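Local structure of glutathione S-transferase (Bombyx mori, 4E8H) at residues L112-L117 and V166-N171. The protein probably catalyses the conjugation of glutathione to electrophilic substrates, and works as a homodimer with glutathione held by its thioredoxin-like domain. Sequence-based numbering, arbitrary orientation.
Sequences LRYLNL and VVTITN
Tyr114 meets Thr168 and Asn171 in a small, buried helix-to-helix contact inside the all-helical C-terminal domain of the glutathione transferase fold, between helix 93-124 and helix 160-174. Within 112-117, Tyr114 alone touches the other segment; its CA lies 7.5 Å from the CA of Thr168, and its side chain is about 9 Å from the bound glutathione. Its CG is anti to the backbone N (chi1 162°), which carries the ring over to helix 160-174. Near the root of the ring, the methyl CG2 of Thr168 rests 4.1 Å from Tyr114 CD1. About one turn on, Asn171 CB approaches the outer half obliquely, 3.8 Å from Tyr114 CE1; the side chains cross at about a right angle although the amide and ring planes are only 22° apart. The phenol oxygen OH of Tyr114 comes within 3.3 Å of Asn171 ND2, but the angle is too poor for a hydrogen bond. Phe136 of helix 130-146 also packs on Tyr114. With an alanine here the ring is gone, and a gap would probably open beside Thr168 CG2 and Asn171 CB, with the Asn171 side chain less restrained on that side. No hydrogen bond joins the two segments, so cohesion comes from the ring's contacts with a methyl and a methylene, while Asn171 OD1 accepts its hydrogen bond from Arg19 on helix 16-27 of the thioredoxin-like domain.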
ATOM      1  N   LEU B 112       6.331  -5.406   5.583  1.00  6.50           N
ATOM      2  CA  LEU B 112       5.683  -6.659   5.966  1.00  6.62           C
ATOM      3  C   LEU B 112       6.700  -7.744   6.321  1.00  6.80           C
ATOM      4  O   LEU B 112       6.566  -8.412   7.350  1.00  6.76           O
ATOM      5  CB  LEU B 112       4.745  -7.145   4.855  1.00  6.62           C
ATOM      6  CG  LEU B 112       4.104  -8.531   5.002  1.00  6.54           C
ATOM      7  CD1 LEU B 112       3.203  -8.618   6.235  1.00  6.48           C
ATOM      8  CD2 LEU B 112       3.330  -8.890   3.743  1.00  6.66           C
ATOM      9  N   ARG B 113       7.708  -7.912   5.464  1.00  7.07           N
ATOM     10  CA  ARG B 113       8.775  -8.890   5.697  1.00  7.39           C
ATOM     11  C   ARG B 113       9.648  -8.521   6.897  1.00  7.63           C
ATOM     12  O   ARG B 113      10.139  -9.405   7.605  1.00  7.68           O
ATOM     13  CB  ARG B 113       9.625  -9.086   4.437  1.00  7.37           C
ATOM     14  CG  ARG B 113       8.965  -9.977   3.389  1.00  7.24           C
ATOM     15  CD  ARG B 113       9.513  -9.705   1.997  1.00  7.11           C
ATOM     16  NE  ARG B 113       8.686 -10.314   0.955  1.00  7.27           N
ATOM     17  CZ  ARG B 113       9.129 -11.155   0.024  1.00  7.17           C
ATOM     18  NH1 ARG B 113      10.410 -11.499  -0.024  1.00  7.24           N
ATOM     19  NH2 ARG B 113       8.285 -11.646  -0.875  1.00  7.04           N
ATOM     20  N   TYR B 114       9.836  -7.218   7.114  1.00  7.96           N
ATOM     21  CA  TYR B 114      10.483  -6.704   8.323  1.00  8.29           C
ATOM     22  C   TYR B 114       9.697  -7.130   9.564  1.00  8.80           C
ATOM     23  O   TYR B 114      10.278  -7.634  10.529  1.00  8.64           O
ATOM     24  CB  TYR B 114      10.619  -5.172   8.263  1.00  8.16           C
ATOM     25  CG  TYR B 114      10.862  -4.503   9.606  1.00  7.99           C
ATOM     26  CD1 TYR B 114      12.154  -4.331  10.099  1.00  7.80           C
ATOM     27  CD2 TYR B 114       9.795  -4.039  10.382  1.00  8.01           C
ATOM     28  CE1 TYR B 114      12.381  -3.720  11.331  1.00  8.23           C
ATOM     29  CE2 TYR B 114      10.009  -3.431  11.616  1.00  8.27           C
ATOM     30  CZ  TYR B 114      11.305  -3.273  12.083  1.00  8.56           C
ATOM     31  OH  TYR B 114      11.528  -2.669  13.300  1.00  8.79           O
ATOM     32  N   LEU B 115       8.379  -6.924   9.525  1.00  9.48           N
ATOM     33  CA  LEU B 115       7.493  -7.304  10.629  1.00 10.37           C
ATOM     34  C   LEU B 115       7.523  -8.800  10.907  1.00 10.96           C
ATOM     35  O   LEU B 115       7.593  -9.212  12.063  1.00 11.11           O
ATOM     36  CB  LEU B 115       6.048  -6.874  10.355  1.00 10.25           C
ATOM     37  CG  LEU B 115       5.648  -5.405  10.493  1.00 10.28           C
ATOM     38  CD1 LEU B 115       4.200  -5.245  10.055  1.00 10.14           C
ATOM     39  CD2 LEU B 115       5.838  -4.887  11.919  1.00 10.24           C
ATOM     40  N   ASN B 116       7.466  -9.606   9.849  1.00 11.82           N
ATOM     41  CA  ASN B 116       7.465 -11.063   9.986  1.00 12.70           C
ATOM     42  C   ASN B 116       8.759 -11.609  10.591  1.00 13.24           C
ATOM     43  O   ASN B 116       8.735 -12.577  11.354  1.00 13.29           O
ATOM     44  CB  ASN B 116       7.160 -11.736   8.645  1.00 12.69           C
ATOM     45  CG  ASN B 116       5.717 -11.536   8.200  1.00 13.12           C
ATOM     46  OD1 ASN B 116       4.862 -11.104   8.976  1.00 13.62           O
ATOM     47  ND2 ASN B 116       5.443 -11.854   6.942  1.00 13.47           N
ATOM     48  N   LEU B 117       9.880 -10.973  10.255  1.00 13.93           N
ATOM     49  CA  LEU B 117      11.175 -11.336  10.829  1.00 14.69           C
ATOM     50  C   LEU B 117      11.337 -10.855  12.277  1.00 15.33           C
ATOM     51  O   LEU B 117      11.685 -11.645  13.157  1.00 15.42           O
ATOM     52  CB  LEU B 117      12.329 -10.816   9.956  1.00 14.55           C
ATOM     53  CG  LEU B 117      13.778 -10.999  10.437  1.00 14.37           C
ATOM     54  CD1 LEU B 117      14.119 -12.461  10.727  1.00 13.66           C
ATOM     55  CD2 LEU B 117      14.754 -10.418   9.426  1.00 14.13           C
ATOM     56  N   VAL B 166      13.314   4.556   4.704  1.00  7.73           N
ATOM     57  CA  VAL B 166      14.465   4.820   5.582  1.00  7.91           C
ATOM     58  C   VAL B 166      14.207   4.461   7.056  1.00  7.99           C
ATOM     59  O   VAL B 166      15.145   4.122   7.780  1.00  8.05           O
ATOM     60  CB  VAL B 166      15.024   6.274   5.424  1.00  7.90           C
ATOM     61  CG1 VAL B 166      14.322   7.262   6.352  1.00  7.93           C
ATOM     62  CG2 VAL B 166      16.532   6.303   5.657  1.00  8.08           C
ATOM     63  N   VAL B 167      12.945   4.521   7.485  1.00  8.04           N
ATOM     64  CA  VAL B 167      12.575   4.112   8.842  1.00  8.00           C
ATOM     65  C   VAL B 167      12.972   2.649   9.087  1.00  7.99           C
ATOM     66  O   VAL B 167      13.552   2.321  10.126  1.00  8.01           O
ATOM     67  CB  VAL B 167      11.061   4.326   9.125  1.00  8.06           C
ATOM     68  CG1 VAL B 167      10.672   3.736  10.477  1.00  8.07           C
ATOM     69  CG2 VAL B 167      10.712   5.810   9.085  1.00  7.90           C
ATOM     70  N   THR B 168      12.674   1.794   8.112  1.00  7.90           N
ATOM     71  CA  THR B 168      12.979   0.367   8.184  1.00  7.80           C
ATOM     72  C   THR B 168      14.483   0.107   8.196  1.00  7.75           C
ATOM     73  O   THR B 168      14.971  -0.747   8.944  1.00  7.62           O
ATOM     74  CB  THR B 168      12.294  -0.394   7.024  1.00  7.85           C
ATOM     75  OG1 THR B 168      10.879  -0.381   7.233  1.00  8.09           O
ATOM     76  CG2 THR B 168      12.766  -1.845   6.942  1.00  7.75           C
ATOM     77  N   ILE B 169      15.207   0.852   7.369  1.00  7.72           N
ATOM     78  CA  ILE B 169      16.657   0.727   7.290  1.00  7.76           C
ATOM     79  C   ILE B 169      17.292   1.241   8.584  1.00  7.76           C
ATOM     80  O   ILE B 169      18.255   0.648   9.080  1.00  7.79           O
ATOM     81  CB  ILE B 169      17.226   1.423   6.020  1.00  7.80           C
ATOM     82  CG1 ILE B 169      16.565   0.857   4.748  1.00  7.73           C
ATOM     83  CG2 ILE B 169      18.746   1.290   5.943  1.00  7.92           C
ATOM     84  CD1 ILE B 169      16.646  -0.671   4.583  1.00  7.71           C
ATOM     85  N   THR B 170      16.734   2.317   9.140  1.00  7.73           N
ATOM     86  CA  THR B 170      17.160   2.812  10.450  1.00  7.82           C
ATOM     87  C   THR B 170      16.954   1.746  11.534  1.00  8.04           C
ATOM     88  O   THR B 170      17.848   1.518  12.354  1.00  8.05           O
ATOM     89  CB  THR B 170      16.441   4.127  10.841  1.00  7.85           C
ATOM     90  OG1 THR B 170      16.705   5.130   9.850  1.00  7.43           O
ATOM     91  CG2 THR B 170      16.928   4.641  12.198  1.00  7.65           C
ATOM     92  N   ASN B 171      15.794   1.088  11.528  1.00  8.14           N
ATOM     93  CA  ASN B 171      15.512   0.047  12.517  1.00  8.42           C
ATOM     94  C   ASN B 171      16.491  -1.124  12.461  1.00  8.68           C
ATOM     95  O   ASN B 171      17.056  -1.506  13.487  1.00  8.60           O
ATOM     96  CB  ASN B 171      14.071  -0.457  12.403  1.00  8.33           C
ATOM     97  CG  ASN B 171      13.060   0.521  12.971  1.00  8.29           C
ATOM     98  OD1 ASN B 171      13.345   1.258  13.916  1.00  8.42           O
ATOM     99  ND2 ASN B 171      11.867   0.528  12.397  1.00  7.98           N
TER